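Local coordinates for protein putative sugar kinase PH1459 (Pyrococcus horikoshii, PDB 3EWM) that binds ATP and probably transfers its terminal phosphate to a sugar, perhaps fructose, as a member of the PfkB family of carbohydrate kinases, at residues 52-58 / 78-83; 109-113 / 134-140; 40-45 / 69-74; 32-38 / 284-288. All blocks are in the same frame, centred on the assembly; numbering follows the deposited sequence.

Contact 1: residues 52-58 / 78-83; sequences LISKVGN and GIVKDE
Ser54 to Gly57 pair in parallel with Ile79 to Asp82 at the edge of the large sheet of this ribokinase-like fold, where strand 49-57, helix 60-71 and strand 79-82 form a beta-alpha-beta unit. The two strands take turns as donor: Ser54 N gives to Gly78 O, Val80 N to Ser54 O, Val56 N to Val80 O and Asp82 N to Val56 O, before Asn58 N closes the ladder on Asp82 O. The first rung of the ladder is long, 3.3 Å from Ser54 N to Gly78 O, whereas Val56 N and Val80 O come to 2.8 Å. Glycine suits position 78, since a CB there would press on Ile53 CG1. On the face that carries Val56 and Ile79, their CG2 atoms meet at 3.9 Å; Ile79 also packs on Leu69 of helix 60-71, and both touch Leu10. On the other face, Lys55 has CG anti to its N (chi1 -156°) and runs extended past Val80, its CG 3.9 Å from Val80 CB. Lys55 NZ makes a salt bridge of 3.5 Å to Asp82 OD2, and is also bound by Asn111 O and by the carboxylate of Asp116. Replacing Lys55 by a leucine would probably leave Asp82 and Asp116 without their shared positive charge and Asn111 O without this donor. Asp82 has other partners too, the backbone N of Lys84 and the amide of Asn111. Where the strands end, Asn58 ND2 donates to the syn lone pair of Glu83 OE1 at 2.9 Å, the amide plane standing 79° from the carboxylate.

Contact 2: residues 109-113 / 134-140; sequences YFNMT and ILARNPS
The ring of Phe110 lies flat against Arg137, whose CG sits over its centre, 3.6 Å from the centroid, as a CH-pi contact. The guanidinium plane is tilted by just 5° from the ring, yet Arg137 CZ is 5.9 Å from the centroid, so any cation-pi attraction is weak at most. That charge is instead engaged by Asp105, while NH1 donates to Ala136 O and to Leu167 O. Tyr109 CE1 lies over the opposite face of Phe110, and Ile134 O meets the ring edge in its plane, 3.4 Å from Phe110 CE1. Ile134 CD1 slips in beside the Tyr109 ring at its edge, 3.8 Å from Tyr109 CD1. Met112, present as selenomethionine, crosses Ile134 at about a right angle and brings CE tightly onto the same CD1. The polar part of the contact centres on Ser140, the first residue of helix 140-151: its OG donates to Tyr109 O at 2.5 Å and accepts from Met112 N at 2.9 Å, while its own N binds Phe110 O. Pro139, after a cis peptide bond, packs its CD against Phe110 O. The contact thus joins the loop after strand 100-103 of the small sheet to the loop after strand 127-131. A serine hydroxyl, able to give and accept at once, satisfies Tyr109 O and Met112 N; Met112 CE and Ile134 CD1 pack close by and probably limit the access of water.

Contact 3: residues 40-45 / 69-74; sequences AVGVSR and LSKENV
Ser44 carries its hydroxyl opposite its own backbone N (chi1 -176°), which aims OG at Glu72 O, while a bend at chi2 of -70° turns the Glu72 carboxylate toward Arg45. The serine bond is short, 2.5 Å from Ser44 OG to Glu72 O, and lies in the carbonyl plane. Arg45, extended from CG to NE, grips the carboxylate side-on with two nitrogens: NE donates to Glu72 OE1 at 2.8 Å and NH2 to Glu72 OE2 at 2.9 Å. Both oxygens are in the guanidinium plane, but they are met from above the carboxylate plane, the two flat groups standing 53° apart. Arg290 adds a second positive partner to Glu72 OE1. These bonds tie helix 35-45 to the C-terminal end of helix 60-71, which closes in a Schellman motif: Val74 N returns to Leu69 O and Asn73 N to Ser70 O, with Asn73 at positive phi. The turn delivers Val74 to the interface, where its CG1 meets Ala40 CB at 4.0 Å; alanine leaves room there. Val41 fills the middle, CG2 against Leu69 CD2 at 3.5 Å and CG1 against the aliphatic part of Glu72. A methionine in place of Arg45 would probably leave the Glu72 carboxylate leaning on Arg290 and take a donor from Trp286 O and Thr288 O, which NH1 now serves. At the outer side a water accepts from Asn73 ND2 and bonds weakly to Ser44 OG.

Contact 4: residues 32-38 / 284-288; sequences PGGAPAN and GAWST
Asn38 meets the 284-288 loop along its whole side chain. Its CB rests against Ala285 O at 3.5 Å and also lies near CD1 of Trp286. From there CG, anti to the carbonyl carbon (chi1 -52°), sits in the plane of the indole at its edge, with the amide turned 67° from the ring. The oxygen branch, OD1, accepts from Trp286 NE1 at 2.7 Å. This bond is short but bent, 130° at the hydrogen, and the donor is tilted from the carbonyl plane. The nitrogen branch, ND2, passes Ala285 CB at 3.7 Å and donates to Asp247, the aspartate of the family's Gly-Ala-Gly-Asp sequence. An asparagine suits the place because one amide offers an acceptor to the indole and a donor to a carboxylate. Beyond NE1, the benzene part of Trp286 packs against Pro32: Pro32 CB touches Trp286 CZ2 at 3.3 Å, and Pro32 CG stands over the face toward its rim, a CH-pi contact 4.0 Å from the centroid of the six-membered ring. Between Pro32 and the helix, the chain turns through Gly33 and Gly34, Gly34 being the N-cap of helix 35-45 with backbone angles that call for glycine. Farther along, a water joins Asn38 O to Thr288 OG1. Pro32 lies near the end of strand 27-33, in the small sheet, while Asn38 belongs to the main domain, so the indole spans the junction between them. Its N-H is satisfied by OD1, which probably also fixes the amide so that ND2 faces Asp247.

Overall arrangement
Contacts 3 and 4 share helix 35-45 and lie 10 Å apart between centres; they touch where Arg45 NH1 reaches Thr288 O at 2.8 Å and where Val41 packs on Trp286. Contact 1 borders both through Leu52, which meets Leu69 and Ala37, and it joins contact 2 through Asn111, whose ND2 is 2.7 Å from Asp82 OD2. Contacts 2 and 3 do not touch, their nearest atoms being about 11 Å apart. The nucleotide site is closest to contact 4: the side chain of Asn38 is about 10 Å from that of Lys190, which binds ATP. Contacts 1, 2 and 3 lie away from the residues known to bind it.

Contact 1: residues 52-58 / 78-83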
loop_
_atom_site.group_PDB
_atom_site.type_symbol
_atom_site.label_atom_id
_atom_site.label_comp_id
_atom_site.label_asym_id
_atom_site.label_seq_id
_atom_site.Cartn_x
_atom_site.Cartn_y
_atom_site.Cartn_z
ATOM N N LEU A 52 9.361 11.500 -17.383
ATOM C CA LEU A 52 8.403 11.522 -16.311
ATOM C C LEU A 52 9.021 12.144 -15.078
ATOM O O LEU A 52 10.105 11.765 -14.639
ATOM C CB LEU A 52 7.892 10.107 -16.012
ATOM C CG LEU A 52 6.927 9.978 -14.824
ATOM C CD1 LEU A 52 5.591 10.692 -15.104
ATOM C CD2 LEU A 52 6.715 8.502 -14.529
ATOM N N ILE A 53 8.323 13.127 -14.543
ATOM C CA ILE A 53 8.705 13.737 -13.292
ATOM C C ILE A 53 7.757 13.219 -12.242
ATOM O O ILE A 53 6.541 13.406 -12.323
ATOM C CB ILE A 53 8.652 15.270 -13.375
ATOM C CG1 ILE A 53 9.780 15.770 -14.288
ATOM C CG2 ILE A 53 8.719 15.910 -11.938
ATOM C CD1 ILE A 53 9.426 17.046 -15.001
ATOM N N SER A 54 8.327 12.552 -11.251
ATOM C CA SER A 54 7.552 11.963 -10.201
ATOM C C SER A 54 8.451 11.684 -9.008
ATOM O O SER A 54 9.611 12.133 -8.957
ATOM C CB SER A 54 6.866 10.683 -10.675
ATOM O OG SER A 54 5.874 10.324 -9.735
ATOM N N LYS A 55 7.915 10.942 -8.047
ATOM C CA LYS A 55 8.662 10.669 -6.845
ATOM C C LYS A 55 8.219 9.315 -6.360
ATOM O O LYS A 55 7.013 9.036 -6.284
ATOM C CB LYS A 55 8.387 11.744 -5.780
ATOM C CG LYS A 55 9.505 11.881 -4.750
ATOM C CD LYS A 55 9.257 13.068 -3.852
ATOM C CE LYS A 55 10.319 13.184 -2.771
ATOM N NZ LYS A 55 10.110 14.394 -1.929
ATOM N N VAL A 56 9.196 8.462 -6.076
ATOM C CA VAL A 56 8.910 7.119 -5.545
ATOM C C VAL A 56 9.643 6.983 -4.220
ATOM O O VAL A 56 10.442 7.850 -3.850
ATOM C CB VAL A 56 9.351 5.994 -6.531
ATOM C CG1 VAL A 56 8.502 6.019 -7.803
ATOM C CG2 VAL A 56 10.832 6.118 -6.882
ATOM N N GLY A 57 9.377 5.896 -3.508
ATOM C CA GLY A 57 10.091 5.613 -2.285
ATOM C C GLY A 57 11.446 5.043 -2.645
ATOM O O GLY A 57 11.625 4.420 -3.702
ATOM N N ASN A 58 12.405 5.249 -1.757
ATOM C CA ASN A 58 13.664 4.515 -1.833
ATOM C C ASN A 58 13.394 3.089 -1.346
ATOM O O ASN A 58 13.712 2.711 -0.221
ATOM C CB ASN A 58 14.761 5.207 -1.011
ATOM C CG ASN A 58 16.080 4.447 -1.050
ATOM O OD1 ASN A 58 16.326 3.629 -1.955
ATOM N ND2 ASN A 58 16.941 4.713 -0.065
ATOM N N GLY A 78 14.137 12.487 -13.875
ATOM C CA GLY A 78 13.276 13.346 -13.068
ATOM C C GLY A 78 12.408 12.606 -12.048
ATOM O O GLY A 78 11.507 13.199 -11.443
ATOM N N ILE A 79 12.664 11.319 -11.845
ATOM C CA ILE A 79 11.995 10.596 -10.771
ATOM C C ILE A 79 12.875 10.623 -9.533
ATOM O O ILE A 79 13.996 10.105 -9.540
ATOM C CB ILE A 79 11.614 9.150 -11.165
ATOM C CG1 ILE A 79 10.746 9.159 -12.427
ATOM C CG2 ILE A 79 10.918 8.425 -9.985
ATOM C CD1 ILE A 79 10.548 7.806 -13.025
ATOM N N VAL A 80 12.357 11.241 -8.476
ATOM C CA VAL A 80 13.111 11.409 -7.224
ATOM C C VAL A 80 12.781 10.260 -6.283
ATOM O O VAL A 80 11.685 9.707 -6.324
ATOM C CB VAL A 80 12.788 12.775 -6.568
ATOM C CG1 VAL A 80 13.413 12.890 -5.189
ATOM C CG2 VAL A 80 13.256 13.905 -7.463
ATOM N N LYS A 81 13.746 9.869 -5.463
ATOM C CA LYS A 81 13.502 8.868 -4.453
ATOM C C LYS A 81 13.304 9.572 -3.125
ATOM O O LYS A 81 14.139 10.367 -2.688
ATOM C CB LYS A 81 14.650 7.865 -4.365
ATOM C CG LYS A 81 14.849 7.090 -5.638
ATOM C CD LYS A 81 15.785 5.903 -5.423
ATOM C CE LYS A 81 15.778 5.009 -6.647
ATOM N NZ LYS A 81 16.466 3.716 -6.367
ATOM N N ASP A 82 12.173 9.274 -2.514
ATOM C CA ASP A 82 11.803 9.804 -1.222
ATOM C C ASP A 82 12.331 8.873 -0.134
ATOM O O ASP A 82 12.037 7.677 -0.114
ATOM C CB ASP A 82 10.286 9.932 -1.150
ATOM C CG ASP A 82 9.830 10.858 -0.053
ATOM O OD1 ASP A 82 10.411 10.818 1.053
ATOM O OD2 ASP A 82 8.863 11.598 -0.289
ATOM N N GLU A 83 13.154 9.433 0.744
ATOM C CA GLU A 83 13.680 8.679 1.874
ATOM C C GLU A 83 12.691 8.595 3.034
ATOM O O GLU A 83 12.903 7.835 3.975
ATOM C CB GLU A 83 15.002 9.309 2.344
ATOM C CG GLU A 83 16.091 9.326 1.267
ATOM C CD GLU A 83 16.565 7.934 0.867
ATOM O OE1 GLU A 83 16.315 6.963 1.619
ATOM O OE2 GLU A 83 17.198 7.812 -0.202
HETATM O O HOH W 1 12.480 11.985 -16.039
HETATM O O HOH W 2 15.717 2.382 -4.038
#

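Contact 2: residues 109-113 / 134-140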
loop_
_atom_site.group_PDB
_atom_site.type_symbol
_atom_site.label_atom_id
_atom_site.label_comp_id
_atom_site.label_asym_id
_atom_site.label_seq_id
_atom_site.Cartn_x
_atom_site.Cartn_y
_atom_site.Cartn_z
ATOM N N TYR A 109 4.779 10.020 -4.179
ATOM C CA TYR A 109 4.448 10.895 -5.319
ATOM C C TYR A 109 3.626 12.108 -4.906
ATOM O O TYR A 109 3.568 13.101 -5.646
ATOM C CB TYR A 109 3.792 10.134 -6.492
ATOM C CG TYR A 109 2.425 9.594 -6.200
ATOM C CD1 TYR A 109 1.311 10.434 -6.158
ATOM C CD2 TYR A 109 2.239 8.226 -5.992
ATOM C CE1 TYR A 109 0.043 9.936 -5.914
ATOM C CE2 TYR A 109 0.982 7.720 -5.722
ATOM C CZ TYR A 109 -0.110 8.582 -5.678
ATOM O OH TYR A 109 -1.349 8.071 -5.388
ATOM N N PHE A 110 3.026 12.028 -3.718
ATOM C CA PHE A 110 2.273 13.136 -3.122
ATOM C C PHE A 110 3.165 14.060 -2.290
ATOM O O PHE A 110 2.707 15.098 -1.811
ATOM C CB PHE A 110 1.129 12.613 -2.251
ATOM C CG PHE A 110 -0.128 12.263 -3.003
ATOM C CD1 PHE A 110 -0.659 13.129 -3.954
ATOM C CD2 PHE A 110 -0.815 11.079 -2.715
ATOM C CE1 PHE A 110 -1.834 12.828 -4.618
ATOM C CE2 PHE A 110 -2.020 10.776 -3.372
ATOM C CZ PHE A 110 -2.523 11.648 -4.321
ATOM N N ASN A 111 4.446 13.712 -2.187
ATOM C CA ASN A 111 5.420 14.451 -1.386
ATOM C C ASN A 111 6.464 15.243 -2.209
ATOM O O ASN A 111 7.596 15.438 -1.762
ATOM C CB ASN A 111 6.144 13.460 -0.462
ATOM C CG ASN A 111 6.727 14.118 0.771
ATOM O OD1 ASN A 111 6.180 15.097 1.293
ATOM N ND2 ASN A 111 7.821 13.553 1.273
HETATM N N MSE A 112 6.093 15.702 -3.408
HETATM C CA MSE A 112 7.024 16.457 -4.242
HETATM C C MSE A 112 7.126 17.896 -3.794
HETATM O O MSE A 112 6.126 18.550 -3.540
HETATM C CB MSE A 112 6.612 16.402 -5.714
HETATM C CG MSE A 112 6.967 15.084 -6.356
HETATM SE SE MSE A 112 6.676 15.131 -8.275
HETATM C CE MSE A 112 4.865 14.614 -8.151
ATOM N N THR A 113 8.350 18.383 -3.681
ATOM C CA THR A 113 8.565 19.791 -3.403
ATOM C C THR A 113 9.284 20.367 -4.607
ATOM O O THR A 113 9.721 19.631 -5.505
ATOM C CB THR A 113 9.402 20.001 -2.113
ATOM O OG1 THR A 113 10.643 19.316 -2.255
ATOM C CG2 THR A 113 8.669 19.446 -0.883
ATOM N N ILE A 134 -2.544 13.799 -8.984
ATOM C CA ILE A 134 -1.397 14.343 -8.277
ATOM C C ILE A 134 -1.807 15.509 -7.368
ATOM O O ILE A 134 -1.207 15.725 -6.319
ATOM C CB ILE A 134 -0.258 14.740 -9.243
ATOM C CG1 ILE A 134 1.001 15.058 -8.436
ATOM C CG2 ILE A 134 -0.633 15.917 -10.125
ATOM C CD1 ILE A 134 1.514 13.904 -7.701
ATOM N N LEU A 135 -2.864 16.219 -7.761
ATOM C CA LEU A 135 -3.276 17.439 -7.098
ATOM C C LEU A 135 -4.046 17.168 -5.814
ATOM O O LEU A 135 -4.374 18.109 -5.085
ATOM C CB LEU A 135 -4.118 18.308 -8.051
ATOM C CG LEU A 135 -3.506 18.630 -9.419
ATOM C CD1 LEU A 135 -4.486 19.369 -10.295
ATOM C CD2 LEU A 135 -2.144 19.389 -9.276
ATOM N N ALA A 136 -4.320 15.894 -5.531
ATOM C CA ALA A 136 -5.187 15.539 -4.426
ATOM C C ALA A 136 -4.562 15.838 -3.074
ATOM O O ALA A 136 -5.281 16.031 -2.100
ATOM C CB ALA A 136 -5.643 14.065 -4.522
ATOM N N ARG A 137 -3.224 15.906 -3.022
ATOM C CA ARG A 137 -2.535 16.122 -1.765
ATOM C C ARG A 137 -1.383 17.085 -1.931
ATOM O O ARG A 137 -0.732 17.110 -2.962
ATOM C CB ARG A 137 -1.970 14.812 -1.207
ATOM C CG ARG A 137 -2.988 13.726 -0.953
ATOM C CD ARG A 137 -3.826 14.026 0.295
ATOM N NE ARG A 137 -4.763 12.935 0.533
ATOM C CZ ARG A 137 -5.931 12.791 -0.088
ATOM N NH1 ARG A 137 -6.347 13.683 -0.983
ATOM N NH2 ARG A 137 -6.695 11.745 0.189
ATOM N N ASN A 138 -1.128 17.843 -0.873
ATOM C CA ASN A 138 0.084 18.608 -0.769
ATOM C C ASN A 138 1.172 17.721 -0.169
ATOM O O ASN A 138 0.850 16.707 0.436
ATOM C CB ASN A 138 -0.159 19.843 0.092
ATOM C CG ASN A 138 -0.719 21.008 -0.694
ATOM O OD1 ASN A 138 -1.547 21.768 -0.187
ATOM N ND2 ASN A 138 -0.244 21.189 -1.914
ATOM N N PRO A 139 2.456 18.085 -0.342
ATOM C CA PRO A 139 2.980 19.234 -1.089
ATOM C C PRO A 139 2.898 19.113 -2.607
ATOM O O PRO A 139 3.128 20.103 -3.291
ATOM C CB PRO A 139 4.459 19.280 -0.670
ATOM C CG PRO A 139 4.773 17.853 -0.366
ATOM C CD PRO A 139 3.545 17.330 0.309
ATOM N N SER A 140 2.574 17.930 -3.131
ATOM C CA SER A 140 2.645 17.717 -4.576
ATOM C C SER A 140 1.712 18.648 -5.354
ATOM O O SER A 140 2.107 19.201 -6.388
ATOM C CB SER A 140 2.360 16.266 -4.939
ATOM O OG SER A 140 3.573 15.536 -4.927
#

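Contact 3: residues 40-45 / 69-74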
loop_
_atom_site.group_PDB
_atom_site.type_symbol
_atom_site.label_atom_id
_atom_site.label_comp_id
_atom_site.label_asym_id
_atom_site.label_seq_id
_atom_site.Cartn_x
_atom_site.Cartn_y
_atom_site.Cartn_z
ATOM N N ALA A 40 3.325 8.662 -20.404
ATOM C CA ALA A 40 4.754 8.788 -20.710
ATOM C C ALA A 40 5.244 7.571 -21.477
ATOM O O ALA A 40 5.989 7.712 -22.442
ATOM C CB ALA A 40 5.573 8.965 -19.436
ATOM N N VAL A 41 4.825 6.382 -21.047
ATOM C CA VAL A 41 5.169 5.148 -21.765
ATOM C C VAL A 41 4.545 5.145 -23.174
ATOM O O VAL A 41 5.220 4.821 -24.151
ATOM C CB VAL A 41 4.773 3.893 -20.937
ATOM C CG1 VAL A 41 4.816 2.604 -21.786
ATOM C CG2 VAL A 41 5.667 3.784 -19.712
ATOM N N GLY A 42 3.282 5.544 -23.274
ATOM C CA GLY A 42 2.616 5.660 -24.576
ATOM C C GLY A 42 3.366 6.566 -25.532
ATOM O O GLY A 42 3.615 6.192 -26.672
ATOM N N VAL A 43 3.738 7.751 -25.055
ATOM C CA VAL A 43 4.535 8.719 -25.838
ATOM C C VAL A 43 5.820 8.091 -26.365
ATOM O O VAL A 43 6.112 8.164 -27.564
ATOM C CB VAL A 43 4.837 9.973 -25.022
ATOM C CG1 VAL A 43 5.870 10.866 -25.716
ATOM C CG2 VAL A 43 3.538 10.744 -24.762
ATOM N N SER A 44 6.559 7.448 -25.468
ATOM C CA SER A 44 7.758 6.721 -25.841
ATOM C C SER A 44 7.476 5.641 -26.872
ATOM O O SER A 44 8.208 5.512 -27.836
ATOM C CB SER A 44 8.435 6.112 -24.620
ATOM O OG SER A 44 9.648 5.482 -25.015
ATOM N N ARG A 45 6.400 4.879 -26.685
ATOM C CA ARG A 45 6.057 3.826 -27.635
ATOM C C ARG A 45 5.736 4.334 -29.034
ATOM O O ARG A 45 5.996 3.649 -30.037
ATOM C CB ARG A 45 4.917 2.990 -27.100
ATOM C CG ARG A 45 5.373 2.108 -25.997
ATOM C CD ARG A 45 4.388 1.051 -25.782
ATOM N NE ARG A 45 4.674 0.252 -24.607
ATOM C CZ ARG A 45 3.753 -0.493 -24.026
ATOM N NH1 ARG A 45 2.530 -0.498 -24.532
ATOM N NH2 ARG A 45 4.046 -1.218 -22.956
ATOM N N LEU A 69 9.881 1.739 -16.441
ATOM C CA LEU A 69 9.929 2.948 -17.247
ATOM C C LEU A 69 11.146 2.963 -18.169
ATOM O O LEU A 69 11.007 3.166 -19.359
ATOM C CB LEU A 69 9.896 4.195 -16.362
ATOM C CG LEU A 69 8.515 4.407 -15.743
ATOM C CD1 LEU A 69 8.559 5.524 -14.752
ATOM C CD2 LEU A 69 7.506 4.676 -16.838
ATOM N N SER A 70 12.328 2.726 -17.597
ATOM C CA SER A 70 13.557 2.586 -18.380
ATOM C C SER A 70 13.415 1.556 -19.505
ATOM O O SER A 70 13.828 1.817 -20.625
ATOM C CB SER A 70 14.725 2.198 -17.483
ATOM O OG SER A 70 15.947 2.338 -18.193
ATOM N N LYS A 71 12.793 0.410 -19.231
ATOM C CA LYS A 71 12.616 -0.603 -20.291
ATOM C C LYS A 71 11.771 -0.066 -21.442
ATOM O O LYS A 71 11.884 -0.528 -22.582
ATOM C CB LYS A 71 11.966 -1.872 -19.748
ATOM C CG LYS A 71 12.855 -2.696 -18.834
ATOM C CD LYS A 71 12.019 -3.854 -18.299
ATOM C CE LYS A 71 12.682 -4.526 -17.125
ATOM N NZ LYS A 71 11.735 -5.559 -16.579
ATOM N N GLU A 72 10.935 0.920 -21.134
ATOM C CA GLU A 72 10.091 1.568 -22.135
ATOM C C GLU A 72 10.721 2.828 -22.717
ATOM O O GLU A 72 10.076 3.544 -23.479
ATOM C CB GLU A 72 8.715 1.894 -21.535
ATOM C CG GLU A 72 7.855 0.670 -21.254
ATOM C CD GLU A 72 7.346 -0.040 -22.507
ATOM O OE1 GLU A 72 7.327 0.539 -23.618
ATOM O OE2 GLU A 72 6.937 -1.199 -22.370
ATOM N N ASN A 73 11.973 3.099 -22.340
ATOM C CA ASN A 73 12.750 4.246 -22.835
ATOM C C ASN A 73 12.215 5.579 -22.380
ATOM O O ASN A 73 12.453 6.617 -23.005
ATOM C CB ASN A 73 12.924 4.212 -24.359
ATOM C CG ASN A 73 13.633 2.963 -24.805
ATOM O OD1 ASN A 73 14.600 2.538 -24.171
ATOM N ND2 ASN A 73 13.131 2.334 -25.869
ATOM N N VAL A 74 11.524 5.548 -21.257
ATOM C CA VAL A 74 11.044 6.763 -20.642
ATOM C C VAL A 74 12.185 7.252 -19.766
ATOM O O VAL A 74 12.709 6.502 -18.941
ATOM C CB VAL A 74 9.801 6.516 -19.817
ATOM C CG1 VAL A 74 9.383 7.828 -19.035
ATOM C CG2 VAL A 74 8.685 6.045 -20.742
HETATM O O HOH W 3 10.531 2.851 -26.851
#

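Contact 4: residues 32-38 / 284-288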
loop_
_atom_site.group_PDB
_atom_site.type_symbol
_atom_site.label_atom_id
_atom_site.label_comp_id
_atom_site.label_asym_id
_atom_site.label_seq_id
_atom_site.Cartn_x
_atom_site.Cartn_y
_atom_site.Cartn_z
ATOM N N PRO A 32 3.237 -1.479 -13.055
ATOM C CA PRO A 32 3.456 -0.040 -12.958
ATOM C C PRO A 32 2.209 0.719 -13.357
ATOM O O PRO A 32 1.520 0.327 -14.282
ATOM C CB PRO A 32 4.567 0.235 -13.972
ATOM C CG PRO A 32 4.993 -1.089 -14.505
ATOM C CD PRO A 32 3.897 -2.058 -14.239
ATOM N N GLY A 33 1.910 1.787 -12.632
ATOM C CA GLY A 33 0.733 2.565 -12.917
ATOM C C GLY A 33 0.907 4.036 -12.637
ATOM O O GLY A 33 2.010 4.512 -12.269
ATOM N N GLY A 34 -0.212 4.736 -12.798
ATOM C CA GLY A 34 -0.293 6.172 -12.627
ATOM C C GLY A 34 -0.468 6.714 -14.020
ATOM O O GLY A 34 0.371 6.470 -14.886
ATOM N N ALA A 35 -1.566 7.424 -14.251
ATOM C CA ALA A 35 -1.875 7.966 -15.566
ATOM C C ALA A 35 -0.693 8.671 -16.279
ATOM O O ALA A 35 -0.383 8.334 -17.411
ATOM C CB ALA A 35 -3.160 8.873 -15.509
ATOM N N PRO A 36 0.020 9.598 -15.592
ATOM C CA PRO A 36 1.094 10.304 -16.307
ATOM C C PRO A 36 2.231 9.363 -16.706
ATOM O O PRO A 36 2.829 9.548 -17.754
ATOM C CB PRO A 36 1.582 11.344 -15.289
ATOM C CG PRO A 36 0.482 11.390 -14.228
ATOM C CD PRO A 36 -0.057 10.017 -14.182
ATOM N N ALA A 37 2.500 8.351 -15.881
ATOM C CA ALA A 37 3.473 7.321 -16.237
ATOM C C ALA A 37 2.970 6.553 -17.453
ATOM O O ALA A 37 3.739 6.250 -18.364
ATOM C CB ALA A 37 3.683 6.388 -15.090
ATOM N N ASN A 38 1.678 6.222 -17.453
ATOM C CA ASN A 38 1.128 5.441 -18.555
ATOM C C ASN A 38 1.189 6.231 -19.845
ATOM O O ASN A 38 1.473 5.681 -20.901
ATOM C CB ASN A 38 -0.320 5.009 -18.286
ATOM C CG ASN A 38 -0.497 4.303 -16.944
ATOM O OD1 ASN A 38 0.444 3.768 -16.373
ATOM N ND2 ASN A 38 -1.729 4.323 -16.427
ATOM N N GLY A 284 -3.427 -4.378 -19.857
ATOM C CA GLY A 284 -2.856 -3.558 -18.790
ATOM C C GLY A 284 -2.844 -2.060 -19.026
ATOM O O GLY A 284 -3.322 -1.557 -20.064
ATOM N N ALA A 285 -2.289 -1.353 -18.050
ATOM C CA ALA A 285 -2.264 0.111 -18.052
ATOM C C ALA A 285 -1.364 0.729 -19.126
ATOM O O ALA A 285 -1.538 1.903 -19.478
ATOM C CB ALA A 285 -1.883 0.638 -16.663
ATOM N N TRP A 286 -0.402 -0.046 -19.645
ATOM C CA TRP A 286 0.472 0.427 -20.725
ATOM C C TRP A 286 0.147 -0.327 -21.994
ATOM O O TRP A 286 0.840 -1.283 -22.373
ATOM C CB TRP A 286 1.959 0.216 -20.405
ATOM C CG TRP A 286 2.443 0.973 -19.225
ATOM C CD1 TRP A 286 1.752 1.903 -18.500
ATOM C CD2 TRP A 286 3.744 0.901 -18.649
ATOM N NE1 TRP A 286 2.530 2.397 -17.494
ATOM C CE2 TRP A 286 3.766 1.806 -17.560
ATOM C CE3 TRP A 286 4.894 0.150 -18.932
ATOM C CZ2 TRP A 286 4.896 2.002 -16.771
ATOM C CZ3 TRP A 286 6.026 0.343 -18.128
ATOM C CH2 TRP A 286 6.013 1.257 -17.066
ATOM N N SER A 287 -0.917 0.105 -22.646
ATOM C CA SER A 287 -1.453 -0.639 -23.761
ATOM C C SER A 287 -1.217 0.064 -25.107
ATOM O O SER A 287 -1.604 -0.463 -26.146
ATOM C CB SER A 287 -2.940 -0.905 -23.526
ATOM O OG SER A 287 -3.656 0.290 -23.670
ATOM N N THR A 288 -0.558 1.220 -25.094
ATOM C CA THR A 288 -0.316 1.971 -26.329
ATOM C C THR A 288 0.463 1.078 -27.298
ATOM O O THR A 288 1.475 0.517 -26.915
ATOM C CB THR A 288 0.523 3.235 -26.081
ATOM O OG1 THR A 288 -0.134 4.059 -25.118
ATOM C CG2 THR A 288 0.752 4.021 -27.392
HETATM O O HOH W 4 0.448 3.409 -22.519
#